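Long-range contacts in putative adhesin (Parabacteroides distasonis, PDB 3LJY), which is of unknown function but, as a putative adhesin of the head GIN domain family, may take part in cell adhesion: residues 150-155 with 167-172; 98-103 with 119-124. All blocks are in the same frame, centred on the assembly; numbering follows the deposited sequence.

Interaction 1 of 2, residues 150-155 with 167-172; sequences DKIECD and GNAKEG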
loop_
_atom_site.group_PDB
_atom_site.type_symbol
_atom_site.label_atom_id
_atom_site.label_comp_id
_atom_site.label_asym_id
_atom_site.label_seq_id
_atom_site.Cartn_x
_atom_site.Cartn_y
_atom_site.Cartn_z
ATOM N N ASP A 150 -9.619 -13.700 -2.035
ATOM C CA ASP A 150 -9.275 -15.112 -2.052
ATOM C C ASP A 150 -7.923 -15.319 -1.363
ATOM O O ASP A 150 -7.746 -16.259 -0.584
ATOM C CB ASP A 150 -9.280 -15.644 -3.501
ATOM C CG ASP A 150 -10.696 -15.708 -4.097
ATOM O OD1 ASP A 150 -11.568 -16.253 -3.390
ATOM O OD2 ASP A 150 -10.959 -15.241 -5.250
ATOM N N LYS A 151 -6.975 -14.428 -1.653
ATOM C CA LYS A 151 -5.600 -14.531 -1.159
ATOM C C LYS A 151 -5.058 -13.182 -0.761
ATOM O O LYS A 151 -5.251 -12.186 -1.463
ATOM C CB LYS A 151 -4.709 -15.151 -2.235
ATOM C CG LYS A 151 -3.214 -15.300 -1.893
ATOM C CD LYS A 151 -2.940 -16.095 -0.597
ATOM C CE LYS A 151 -1.708 -16.979 -0.696
ATOM N NZ LYS A 151 -0.459 -16.202 -0.697
ATOM N N ILE A 152 -4.422 -13.151 0.415
ATOM C CA ILE A 152 -3.678 -11.991 0.934
ATOM C C ILE A 152 -2.207 -12.389 1.097
ATOM O O ILE A 152 -1.887 -13.456 1.630
ATOM C CB ILE A 152 -4.247 -11.481 2.299
ATOM C CG1 ILE A 152 -3.357 -10.355 2.916
ATOM C CG2 ILE A 152 -4.409 -12.622 3.289
ATOM C CD1 ILE A 152 -3.363 -9.026 2.122
ATOM N N GLU A 153 -1.327 -11.564 0.551
ATOM C CA GLU A 153 0.106 -11.671 0.765
ATOM C C GLU A 153 0.646 -10.364 1.338
ATOM O O GLU A 153 0.376 -9.307 0.776
ATOM C CB GLU A 153 0.802 -11.960 -0.542
ATOM C CG GLU A 153 0.676 -13.383 -0.946
ATOM C CD GLU A 153 1.473 -13.716 -2.190
ATOM O OE1 GLU A 153 2.498 -13.015 -2.448
ATOM O OE2 GLU A 153 1.064 -14.689 -2.901
ATOM N N CYS A 154 1.330 -10.455 2.476
ATOM C CA CYS A 154 1.958 -9.321 3.149
ATOM C C CYS A 154 3.414 -9.549 3.440
ATOM O O CYS A 154 3.757 -10.482 4.146
ATOM C CB CYS A 154 1.365 -9.115 4.514
ATOM S SG CYS A 154 -0.163 -8.356 4.463
ATOM N N ASP A 155 4.252 -8.634 2.982
ATOM C CA ASP A 155 5.681 -8.715 3.174
ATOM C C ASP A 155 6.220 -7.460 3.786
ATOM O O ASP A 155 6.195 -6.443 3.139
ATOM C CB ASP A 155 6.343 -8.824 1.804
ATOM C CG ASP A 155 6.922 -10.138 1.574
ATOM O OD1 ASP A 155 6.101 -11.085 1.505
ATOM O OD2 ASP A 155 8.196 -10.223 1.539
ATOM N N GLY A 167 -12.316 -7.545 7.462
ATOM C CA GLY A 167 -12.658 -8.309 6.268
ATOM C C GLY A 167 -12.344 -9.789 6.331
ATOM O O GLY A 167 -12.241 -10.381 7.412
ATOM N N ASN A 168 -12.224 -10.386 5.149
ATOM C CA ASN A 168 -11.953 -11.809 5.003
ATOM C C ASN A 168 -10.936 -12.042 3.891
ATOM O O ASN A 168 -10.955 -11.355 2.888
ATOM C CB ASN A 168 -13.222 -12.602 4.640
ATOM C CG ASN A 168 -14.337 -12.466 5.668
ATOM O OD1 ASN A 168 -14.398 -13.198 6.670
ATOM N ND2 ASN A 168 -15.239 -11.536 5.410
ATOM N N ALA A 169 -10.050 -13.019 4.086
ATOM C CA ALA A 169 -9.203 -13.569 3.000
ATOM C C ALA A 169 -9.192 -15.067 3.140
ATOM O O ALA A 169 -8.861 -15.553 4.197
ATOM C CB ALA A 169 -7.736 -13.020 3.064
ATOM N N LYS A 170 -9.509 -15.812 2.094
ATOM C CA LYS A 170 -9.549 -17.277 2.212
ATOM C C LYS A 170 -8.199 -17.929 2.606
ATOM O O LYS A 170 -8.169 -18.929 3.335
ATOM C CB LYS A 170 -10.026 -17.896 0.910
ATOM C CG LYS A 170 -11.461 -17.743 0.674
ATOM C CD LYS A 170 -11.855 -18.372 -0.640
ATOM C CE LYS A 170 -13.133 -17.722 -1.176
ATOM N NZ LYS A 170 -14.247 -17.694 -0.168
ATOM N N GLU A 171 -7.109 -17.384 2.080
ATOM C CA GLU A 171 -5.760 -17.851 2.388
ATOM C C GLU A 171 -4.857 -16.657 2.600
ATOM O O GLU A 171 -5.104 -15.601 2.049
ATOM C CB GLU A 171 -5.183 -18.678 1.250
ATOM C CG GLU A 171 -5.997 -19.865 0.881
ATOM C CD GLU A 171 -5.254 -20.835 -0.013
ATOM O OE1 GLU A 171 -4.174 -20.488 -0.565
ATOM O OE2 GLU A 171 -5.760 -21.967 -0.147
ATOM N N GLY A 172 -3.788 -16.842 3.363
ATOM C CA GLY A 172 -2.865 -15.753 3.665
ATOM C C GLY A 172 -1.451 -16.218 3.877
ATOM O O GLY A 172 -1.256 -17.237 4.454
#

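Interaction 2 of 2, residues 98-103 with 119-124; sequences ANFMVN and SLVQLK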
loop_
_atom_site.group_PDB
_atom_site.type_symbol
_atom_site.label_atom_id
_atom_site.label_comp_id
_atom_site.label_asym_id
_atom_site.label_seq_id
_atom_site.Cartn_x
_atom_site.Cartn_y
_atom_site.Cartn_z
ATOM N N ALA A 98 5.601 9.756 -0.746
ATOM C CA ALA A 98 4.299 9.878 -1.395
ATOM C C ALA A 98 3.231 9.371 -0.443
ATOM O O ALA A 98 3.510 8.528 0.397
ATOM C CB ALA A 98 4.264 9.123 -2.696
ATOM N N ASN A 99 2.027 9.940 -0.568
ATOM C CA ASN A 99 0.842 9.497 0.167
ATOM C C ASN A 99 -0.169 9.035 -0.879
ATOM O O ASN A 99 -0.813 9.872 -1.565
ATOM C CB ASN A 99 0.305 10.636 1.029
ATOM C CG ASN A 99 -0.852 10.228 1.895
ATOM O OD1 ASN A 99 -1.150 9.055 2.066
ATOM N ND2 ASN A 99 -1.521 11.211 2.459
ATOM N N PHE A 100 -0.253 7.713 -1.044
ATOM C CA PHE A 100 -1.070 7.122 -2.079
ATOM C C PHE A 100 -2.422 6.692 -1.497
ATOM O O PHE A 100 -2.481 5.893 -0.594
ATOM C CB PHE A 100 -0.335 5.947 -2.726
ATOM C CG PHE A 100 -1.114 5.285 -3.846
ATOM C CD1 PHE A 100 -1.297 5.926 -5.055
ATOM C CD2 PHE A 100 -1.657 4.043 -3.684
ATOM C CE1 PHE A 100 -2.017 5.337 -6.081
ATOM C CE2 PHE A 100 -2.378 3.442 -4.707
ATOM C CZ PHE A 100 -2.565 4.096 -5.906
HETATM N N MSE A 101 -3.509 7.280 -1.983
HETATM C CA MSE A 101 -4.847 7.033 -1.417
HETATM C C MSE A 101 -5.772 6.542 -2.482
HETATM O O MSE A 101 -5.903 7.195 -3.491
HETATM C CB MSE A 101 -5.402 8.315 -0.801
HETATM C CG MSE A 101 -4.579 8.744 0.380
HETATM SE SE MSE A 101 -4.757 10.542 0.983
HETATM C CE MSE A 101 -3.844 11.435 -0.462
ATOM N N VAL A 102 -6.368 5.369 -2.264
ATOM C CA VAL A 102 -7.467 4.860 -3.105
ATOM C C VAL A 102 -8.743 5.190 -2.373
ATOM O O VAL A 102 -8.955 4.707 -1.287
ATOM C CB VAL A 102 -7.349 3.358 -3.417
ATOM C CG1 VAL A 102 -8.631 2.816 -4.157
ATOM C CG2 VAL A 102 -6.071 3.096 -4.241
ATOM N N ASN A 103 -9.560 6.051 -2.983
ATOM C CA ASN A 103 -10.706 6.659 -2.330
ATOM C C ASN A 103 -12.032 6.064 -2.752
ATOM O O ASN A 103 -13.054 6.568 -2.323
ATOM C CB ASN A 103 -10.742 8.176 -2.611
ATOM C CG ASN A 103 -9.546 8.886 -2.064
ATOM O OD1 ASN A 103 -9.146 8.624 -0.930
ATOM N ND2 ASN A 103 -8.938 9.751 -2.860
ATOM N N SER A 119 6.903 6.221 2.392
ATOM C CA SER A 119 5.602 6.359 1.795
ATOM C C SER A 119 4.517 5.842 2.711
ATOM O O SER A 119 4.788 5.083 3.642
ATOM C CB SER A 119 5.571 5.628 0.468
ATOM O OG SER A 119 6.632 6.133 -0.319
ATOM N N LEU A 120 3.298 6.291 2.407
ATOM C CA LEU A 120 2.081 5.848 3.034
ATOM C C LEU A 120 1.168 5.368 1.883
ATOM O O LEU A 120 1.066 6.029 0.865
ATOM C CB LEU A 120 1.436 7.008 3.817
ATOM C CG LEU A 120 0.065 6.761 4.459
ATOM C CD1 LEU A 120 0.074 5.476 5.349
ATOM C CD2 LEU A 120 -0.406 7.952 5.253
ATOM N N VAL A 121 0.534 4.215 2.058
ATOM C CA VAL A 121 -0.581 3.787 1.214
ATOM C C VAL A 121 -1.845 3.662 2.081
ATOM O O VAL A 121 -1.779 3.092 3.158
ATOM C CB VAL A 121 -0.275 2.461 0.537
ATOM C CG1 VAL A 121 -1.540 1.838 -0.102
ATOM C CG2 VAL A 121 0.906 2.620 -0.440
ATOM N N GLN A 122 -2.971 4.209 1.597
ATOM C CA GLN A 122 -4.286 4.099 2.260
ATOM C C GLN A 122 -5.359 3.581 1.298
ATOM O O GLN A 122 -5.748 4.293 0.396
ATOM C CB GLN A 122 -4.729 5.455 2.782
ATOM C CG GLN A 122 -3.612 6.222 3.493
ATOM C CD GLN A 122 -4.113 7.459 4.201
ATOM O OE1 GLN A 122 -5.066 7.388 4.968
ATOM N NE2 GLN A 122 -3.459 8.598 3.963
ATOM N N LEU A 123 -5.802 2.334 1.470
ATOM C CA LEU A 123 -6.941 1.808 0.711
ATOM C C LEU A 123 -8.140 1.929 1.598
ATOM O O LEU A 123 -8.325 1.113 2.508
ATOM C CB LEU A 123 -6.745 0.364 0.239
ATOM C CG LEU A 123 -5.352 0.113 -0.373
ATOM C CD1 LEU A 123 -5.111 -1.382 -0.670
ATOM C CD2 LEU A 123 -5.073 0.976 -1.611
ATOM N N LYS A 124 -8.961 2.945 1.303
ATOM C CA LYS A 124 -9.952 3.461 2.243
ATOM C C LYS A 124 -11.289 2.769 2.180
ATOM O O LYS A 124 -12.003 2.764 3.163
ATOM C CB LYS A 124 -10.168 4.956 2.015
ATOM C CG LYS A 124 -9.016 5.762 2.459
ATOM C CD LYS A 124 -9.185 7.175 2.012
ATOM C CE LYS A 124 -8.042 8.042 2.479
ATOM N NZ LYS A 124 -8.035 9.346 1.712
HETATM O O HOH W 1 -3.375 11.462 4.790
#

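Interaction 1 of 2, residues 150-155 with 167-172
The backbone carbonyl O of E171 is gripped from the side of 150-155: I152 N donates a hydrogen bond to E171 O at 3.0 Å, and K151 CA adds a CA-H...O contact to E171 O at 3.4 Å. The I152 bond is nearly straight, 163° at the hydrogen. One step earlier the direction reverses, and E171 N donates to D150 O at 3.0 Å along a more bent path (140°). The two strands therefore run parallel, K151 level with E171 and I152 level with G172, whose CA-H points at I152 O over 3.2 Å. The chain turns a corner in each segment, at 150 and at 170-171, so the contact stacks equivalent corners of successive coils of a parallel beta-helix, the architecture of the pectate lyase-like clan. The side of the sheet carrying I152 faces the interior: I152 CG2, set between its backbone N and carbonyl carbon, packs on A169 CB at 3.4 Å, while I164 and Y174 also touch the I152 side chain. The other side bears K151 and E171. K151 has CG anti to its N (chi1 178°) and then bends, which carries CD alongside E171 CB at 3.9 Å and NZ to a salt bridge with E153 OE2 at 3.1 Å. D173 also pairs with K151 NZ, and K131 with E153 OE2, so charges alternate over this surface. At the outer edge D150 and K170 run side by side: D150 OD1 lies against the methylene CE of K170, while K170 NZ is 4.4 Å from OD1, too far for a salt bridge.

Interaction 2 of 2, residues 98-103 with 119-124
N99 holds CG anti to its backbone N (chi1 -176°), while Q122 has CG anti to its carbonyl carbon and stays extended beyond it; these torsions bring the two amides together over the sheet, tilted by only 9° from each other. The contact is a parallel pairing of consecutive rungs of a beta-helix, strands 99-102 and 120-123 in register from N99 with L120 to V102 with L123. Q122 NE2 donates to N99 OD1 at 3.0 Å, nearly straight (168° at the hydrogen), in the carbonyl plane and on a lone pair. The other N-H of Q122 NE2 is used as well: a water accepts from Q122 NE2 at 3.0 Å and from N99 ND2 at 3.0 Å, closing a small ring that fixes which way each amide is turned. L120 CD2 lies beside the same N99 OD1. Backbone bonds continue along the whole pair, among them F100 N to L120 O at 2.9 Å and Q122 N to F100 O at 2.8 Å. On the buried side F100, V102, V121 and L123 line the interior of the beta-helix. V102 CG2 crosses to L123 CD2 at 3.5 Å, and V121 CG1 sits at the edge of the F100 ring, near its plane; A92 and V94 of strand 91-94 pack on the same phenyl group. The side with N99, M101 and Q122 is more open. There the extended K124 chain runs alongside N103 and brings its ammonium past selenomethionine M101, with K124 NZ 3.6 Å from M101 SE. N103, whose ND2 bonds to N34 OD1, accepts a hydrogen bond from that ammonium, K124 NZ to N103 OD1 at 3.0 Å.

Interaction 2 comes first along the chain and closes before interaction 1 opens; their centres are about 19 Å apart and their nearest atoms about 8 Å, without touching. They lie on different faces of one beta-helix. Interaction 2 joins neighbouring strands of the face that continues through 141-144 and 161-164. Interaction 1 lies further along the stack, where the short strands 147-149 and 167-169 turn into 151-156 and 172-176 of another face. Strand 161-164 falls between the two segments of interaction 1 and so links that corner to the face of interaction 2. Parallel stacking of coils, on a face and at a corner, thus builds one elongated domain.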